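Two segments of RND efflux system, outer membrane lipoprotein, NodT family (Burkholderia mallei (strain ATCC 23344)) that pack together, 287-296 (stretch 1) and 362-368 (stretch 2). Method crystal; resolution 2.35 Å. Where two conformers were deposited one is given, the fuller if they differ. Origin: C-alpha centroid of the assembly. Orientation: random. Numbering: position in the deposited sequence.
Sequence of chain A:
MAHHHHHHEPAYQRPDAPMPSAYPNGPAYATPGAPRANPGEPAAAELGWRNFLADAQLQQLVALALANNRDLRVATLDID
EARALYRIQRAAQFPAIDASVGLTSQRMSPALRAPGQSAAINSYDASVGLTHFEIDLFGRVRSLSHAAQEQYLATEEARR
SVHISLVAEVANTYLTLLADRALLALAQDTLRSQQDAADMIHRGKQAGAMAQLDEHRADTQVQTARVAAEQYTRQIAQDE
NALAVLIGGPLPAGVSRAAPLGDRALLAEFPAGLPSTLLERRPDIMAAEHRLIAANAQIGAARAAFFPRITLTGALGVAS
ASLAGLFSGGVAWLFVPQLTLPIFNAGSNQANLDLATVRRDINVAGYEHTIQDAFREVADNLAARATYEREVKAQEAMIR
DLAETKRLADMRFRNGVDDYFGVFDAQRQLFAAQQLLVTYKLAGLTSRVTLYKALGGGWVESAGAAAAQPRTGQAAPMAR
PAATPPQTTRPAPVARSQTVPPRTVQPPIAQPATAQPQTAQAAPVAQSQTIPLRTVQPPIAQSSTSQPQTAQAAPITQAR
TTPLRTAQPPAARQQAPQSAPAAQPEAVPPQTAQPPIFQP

Stretch 1 (287-296) AAEHRLIAAN
Stretch 2 362-368: INVAGYE

The most unusual feature of this contact is a single water that ties the two backbones together: it donates one hydrogen to Ala288 O at 2.7 Å and the other to Asn363 O at 2.9 Å. Both carbonyls also accept hydrogen bonds within their own helices, from Leu292 N to Ala288 O (3.3 Å) and from Tyr367 N to Asn363 O (3.2 Å), so the water uses the remaining capacity of each oxygen.

The frame is a pair of nearly antiparallel helices. Residues 287-294 and 362-368 run with 160° between their N-to-C directions (signed crossing angle -160°), and their axes approach to 9.3 Å. Phi/psi values stay near -65/-40 along most of both helices. The register is set by Ala288 CA lying 5.5 Å from Tyr367 CA and Leu292 CA lying 5.9 Å from Asn363 CA: four residues forward on one helix match four residues back on the other. Ala295, at -86/15, is the first residue to leave helical phi/psi, and Asn296 follows at 70/21.

The rule at the first position is small against large. Ala288 points its CB toward the partner helix and meets the edge of the Tyr367 ring, CB to CD1 3.8 Å. Tyr367 also points toward its partner, with chi1 t (178°) and chi2 70°. Leu292 covers one face of that ring: its CD1 sits 3.9 Å from the centroid of the Tyr367 ring, 26° off the normal, a CH-pi contact, and approaches Tyr367 CG to 3.5 Å. The phenol is not left unpaired at its polar end, since Tyr367 OH donates a hydrogen bond to Glu289 OE2 at 3.1 Å. Glu289 leaves its helix sideways, but chi1 m, chi2 t and chi3 -40° bring its carboxylate to the hydroxyl.

Leu292 is m, t (-77°, 163°). Its CB also starts sideways, while the end of the side chain comes nearer to the other helix. Its CD2 packs 3.8 Å from Val364 CG2 and 3.7 Å from Asn363 CB; Val364, chi1 t, directs its CA-to-CB bond away yet still supplies this methyl.

Asn363 points toward stretch 1 with chi1 m (-61°) and chi2 -69°. Its amide makes close packing contacts rather than direct hydrogen bonds across the pair: OD1 lies 3.6 Å from Arg291 CB, and ND2 lies 3.9 Å from Ala295 CB. In all, 368 Å² is buried, counting both sides.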

ATOM      1  N   ALA A 287     -19.530  -6.972 -11.533  1.00 55.50           N
ATOM      2  CA  ALA A 287     -19.955  -6.504 -12.847  1.00 61.50           C
ATOM      3  C   ALA A 287     -19.887  -7.622 -13.879  1.00 62.45           C
ATOM      4  O   ALA A 287     -20.758  -7.727 -14.751  1.00 65.16           O
ATOM      5  CB  ALA A 287     -19.098  -5.316 -13.283  1.00 57.86           C
ATOM      6  N   ALA A 288     -18.861  -8.473 -13.790  1.00 61.30           N
ATOM      7  CA  ALA A 288     -18.738  -9.575 -14.737  1.00 58.89           C
ATOM      8  C   ALA A 288     -19.869 -10.582 -14.564  1.00 57.93           C
ATOM      9  O   ALA A 288     -20.392 -11.111 -15.552  1.00 57.80           O
ATOM     10  CB  ALA A 288     -17.380 -10.258 -14.580  1.00 54.76           C
ATOM     11  N   GLU A 289     -20.257 -10.866 -13.317  1.00 53.80           N
ATOM     12  CA  GLU A 289     -21.375 -11.775 -13.085  1.00 53.19           C
ATOM     13  C   GLU A 289     -22.701 -11.141 -13.488  1.00 59.09           C
ATOM     14  O   GLU A 289     -23.602 -11.844 -13.959  1.00 59.16           O
ATOM     15  CB  GLU A 289     -21.408 -12.216 -11.621  1.00 55.00           C
ATOM     16  CG  GLU A 289     -20.184 -13.021 -11.205  1.00 57.95           C
ATOM     17  CD  GLU A 289     -20.350 -13.732  -9.875  1.00 62.02           C
ATOM     18  OE1 GLU A 289     -20.929 -13.140  -8.941  1.00 62.63           O
ATOM     19  OE2 GLU A 289     -19.897 -14.892  -9.770  1.00 61.83           O
ATOM     20  N   HIS A 290     -22.834  -9.824 -13.323  1.00 59.95           N
ATOM     21  CA  HIS A 290     -24.040  -9.120 -13.756  0.59 65.16           C
ATOM     22  C   HIS A 290     -24.211  -9.206 -15.267  1.00 68.74           C
ATOM     23  O   HIS A 290     -25.320  -9.404 -15.776  1.00 70.88           O
ATOM     24  CB  HIS A 290     -23.966  -7.661 -13.297  0.59 66.26           C
ATOM     25  CG  HIS A 290     -25.110  -6.810 -13.760  0.59 67.80           C
ATOM     26  ND1 HIS A 290     -25.210  -6.327 -15.048  0.59 68.16           N
ATOM     27  CD2 HIS A 290     -26.190  -6.333 -13.096  0.59 65.16           C
ATOM     28  CE1 HIS A 290     -26.308  -5.602 -15.161  0.59 66.52           C
ATOM     29  NE2 HIS A 290     -26.919  -5.589 -13.990  0.59 67.16           N
ATOM     30  N   ARG A 291     -23.109  -9.046 -16.007  1.00 68.21           N
ATOM     31  CA  ARG A 291     -23.182  -9.138 -17.463  1.00 69.62           C
ATOM     32  C   ARG A 291     -23.616 -10.529 -17.912  1.00 67.37           C
ATOM     33  O   ARG A 291     -24.313 -10.674 -18.923  1.00 68.40           O
ATOM     34  CB  ARG A 291     -21.835  -8.774 -18.091  1.00 74.82           C
ATOM     35  CG  ARG A 291     -21.623  -7.288 -18.296  1.00 81.79           C
ATOM     36  CD  ARG A 291     -20.333  -7.013 -19.054  1.00 86.81           C
ATOM     37  NE  ARG A 291     -19.539  -5.973 -18.407  1.00 91.73           N
ATOM     38  CZ  ARG A 291     -18.455  -6.208 -17.674  1.00 90.85           C
ATOM     39  NH1 ARG A 291     -18.021  -7.449 -17.502  1.00 86.89           N
ATOM     40  NH2 ARG A 291     -17.799  -5.198 -17.118  1.00 93.63           N
ATOM     41  N   LEU A 292     -23.203 -11.564 -17.182  1.00 68.21           N
ATOM     42  CA  LEU A 292     -23.579 -12.924 -17.556  1.00 65.26           C
ATOM     43  C   LEU A 292     -25.044 -13.198 -17.243  1.00 65.84           C
ATOM     44  O   LEU A 292     -25.722 -13.910 -17.995  1.00 69.71           O
ATOM     45  CB  LEU A 292     -22.681 -13.933 -16.843  1.00 62.21           C
ATOM     46  CG  LEU A 292     -21.268 -14.133 -17.386  1.00 61.38           C
ATOM     47  CD1 LEU A 292     -20.403 -14.812 -16.343  1.00 58.46           C
ATOM     48  CD2 LEU A 292     -21.303 -14.958 -18.661  1.00 63.29           C
ATOM     49  N   ILE A 293     -25.549 -12.646 -16.136  1.00 63.93           N
ATOM     50  CA  ILE A 293     -26.960 -12.819 -15.796  1.00 66.13           C
ATOM     51  C   ILE A 293     -27.839 -12.195 -16.870  1.00 62.37           C
ATOM     52  O   ILE A 293     -28.817 -12.800 -17.327  1.00 67.81           O
ATOM     53  CB  ILE A 293     -27.261 -12.219 -14.411  1.00 67.59           C
ATOM     54  CG1 ILE A 293     -26.569 -13.031 -13.324  1.00 63.70           C
ATOM     55  CG2 ILE A 293     -28.768 -12.185 -14.161  1.00 69.96           C
ATOM     56  CD1 ILE A 293     -26.302 -12.265 -12.049  1.00 63.40           C
ATOM     57  N   ALA A 294     -27.499 -10.973 -17.289  1.00 60.70           N
ATOM     58  CA  ALA A 294     -28.259 -10.303 -18.339  1.00 71.46           C
ATOM     59  C   ALA A 294     -28.165 -11.044 -19.666  1.00 77.10           C
ATOM     60  O   ALA A 294     -29.095 -10.979 -20.477  1.00 84.84           O
ATOM     61  CB  ALA A 294     -27.781  -8.862 -18.500  1.00 62.45           C
ATOM     62  N   ALA A 295     -27.064 -11.753 -19.904  1.00 75.25           N
ATOM     63  CA  ALA A 295     -26.916 -12.563 -21.105  1.00 78.12           C
ATOM     64  C   ALA A 295     -27.501 -13.966 -20.951  1.00 79.31           C
ATOM     65  O   ALA A 295     -27.191 -14.841 -21.767  1.00 79.71           O
ATOM     66  CB  ALA A 295     -25.439 -12.651 -21.501  1.00 73.69           C
ATOM     67  N   ASN A 296     -28.315 -14.191 -19.916  1.00 76.02           N
ATOM     68  CA  ASN A 296     -29.045 -15.436 -19.675  1.00 72.37           C
ATOM     69  C   ASN A 296     -28.148 -16.600 -19.274  1.00 68.50           C
ATOM     70  O   ASN A 296     -28.549 -17.761 -19.406  1.00 70.42           O
ATOM     71  CB  ASN A 296     -29.892 -15.837 -20.889  1.00 77.39           C
ATOM     72  CG  ASN A 296     -31.362 -15.596 -20.670  1.00 79.44           C
ATOM     73  OD1 ASN A 296     -31.824 -15.542 -19.530  1.00 79.89           O
ATOM     74  ND2 ASN A 296     -32.109 -15.454 -21.756  1.00 84.99           N
ATOM     75  N   ILE A 362     -18.323 -13.505 -25.366  1.00 75.17           N
ATOM     76  CA  ILE A 362     -17.479 -12.441 -24.833  1.00 76.69           C
ATOM     77  C   ILE A 362     -17.656 -12.299 -23.328  1.00 74.27           C
ATOM     78  O   ILE A 362     -16.702 -11.960 -22.614  1.00 76.10           O
ATOM     79  CB  ILE A 362     -17.777 -11.123 -25.571  1.00 82.66           C
ATOM     80  CG1 ILE A 362     -17.584 -11.311 -27.076  1.00 89.97           C
ATOM     81  CG2 ILE A 362     -16.889 -10.000 -25.056  1.00 83.57           C
ATOM     82  CD1 ILE A 362     -16.242 -11.913 -27.455  1.00 92.08           C
ATOM     83  N   ASN A 363     -18.858 -12.562 -22.814  1.00 64.90           N
ATOM     84  CA  ASN A 363     -19.093 -12.412 -21.383  1.00 68.12           C
ATOM     85  C   ASN A 363     -18.524 -13.572 -20.577  1.00 66.96           C
ATOM     86  O   ASN A 363     -18.203 -13.396 -19.397  1.00 63.62           O
ATOM     87  CB  ASN A 363     -20.589 -12.261 -21.104  1.00 71.45           C
ATOM     88  CG  ASN A 363     -21.182 -11.046 -21.780  1.00 76.93           C
ATOM     89  OD1 ASN A 363     -20.890  -9.908 -21.408  1.00 78.11           O
ATOM     90  ND2 ASN A 363     -22.023 -11.279 -22.782  1.00 77.62           N
ATOM     91  N   VAL A 364     -18.393 -14.753 -21.181  1.00 64.18           N
ATOM     92  CA  VAL A 364     -17.766 -15.872 -20.486  1.00 59.52           C
ATOM     93  C   VAL A 364     -16.250 -15.718 -20.478  1.00 65.48           C
ATOM     94  O   VAL A 364     -15.596 -15.924 -19.448  1.00 62.99           O
ATOM     95  CB  VAL A 364     -18.194 -17.207 -21.122  1.00 62.26           C
ATOM     96  CG1 VAL A 364     -17.492 -18.361 -20.441  1.00 62.09           C
ATOM     97  CG2 VAL A 364     -19.705 -17.381 -21.039  1.00 61.01           C
ATOM     98  N   ALA A 365     -15.667 -15.352 -21.623  1.00 67.58           N
ATOM     99  CA  ALA A 365     -14.219 -15.181 -21.697  1.00 66.97           C
ATOM    100  C   ALA A 365     -13.751 -14.038 -20.804  1.00 67.19           C
ATOM    101  O   ALA A 365     -12.717 -14.151 -20.132  1.00 63.56           O
ATOM    102  CB  ALA A 365     -13.790 -14.945 -23.145  1.00 67.66           C
ATOM    103  N   GLY A 366     -14.496 -12.931 -20.782  1.00 62.47           N
ATOM    104  CA  GLY A 366     -14.147 -11.838 -19.891  1.00 57.87           C
ATOM    105  C   GLY A 366     -14.261 -12.225 -18.429  1.00 59.55           C
ATOM    106  O   GLY A 366     -13.428 -11.837 -17.606  1.00 62.94           O
ATOM    107  N   TYR A 367     -15.292 -13.002 -18.091  1.00 51.70           N
ATOM    108  CA  TYR A 367     -15.451 -13.480 -16.721  1.00 51.27           C
ATOM    109  C   TYR A 367     -14.288 -14.374 -16.310  1.00 58.87           C
ATOM    110  O   TYR A 367     -13.767 -14.255 -15.195  1.00 61.44           O
ATOM    111  CB  TYR A 367     -16.779 -14.225 -16.595  1.00 47.67           C
ATOM    112  CG  TYR A 367     -17.071 -14.819 -15.236  1.00 40.81           C
ATOM    113  CD1 TYR A 367     -17.367 -14.010 -14.148  1.00 40.35           C
ATOM    114  CD2 TYR A 367     -17.098 -16.194 -15.054  1.00 39.81           C
ATOM    115  CE1 TYR A 367     -17.653 -14.557 -12.909  1.00 40.32           C
ATOM    116  CE2 TYR A 367     -17.386 -16.749 -13.824  1.00 49.80           C
ATOM    117  CZ  TYR A 367     -17.662 -15.925 -12.753  1.00 46.38           C
ATOM    118  OH  TYR A 367     -17.943 -16.472 -11.520  1.00 52.50           O
ATOM    119  N   GLU A 368     -13.866 -15.272 -17.203  1.00 59.05           N
ATOM    120  CA  GLU A 368     -12.753 -16.162 -16.893  1.00 55.78           C
ATOM    121  C   GLU A 368     -11.467 -15.378 -16.664  1.00 59.61           C
ATOM    122  O   GLU A 368     -10.726 -15.653 -15.714  1.00 53.63           O
ATOM    123  CB  GLU A 368     -12.571 -17.182 -18.018  1.00 54.89           C
ATOM    124  CG  GLU A 368     -11.435 -18.168 -17.792  1.00 56.22           C
ATOM    125  CD  GLU A 368     -11.218 -19.094 -18.972  1.00 65.05           C
ATOM    126  OE1 GLU A 368     -11.679 -18.760 -20.085  1.00 69.42           O
ATOM    127  OE2 GLU A 368     -10.590 -20.158 -18.788  1.00 66.96           O
TER
HETATM  128  O   HOH W   1     -18.956 -11.077 -17.878  1.00 55.47           O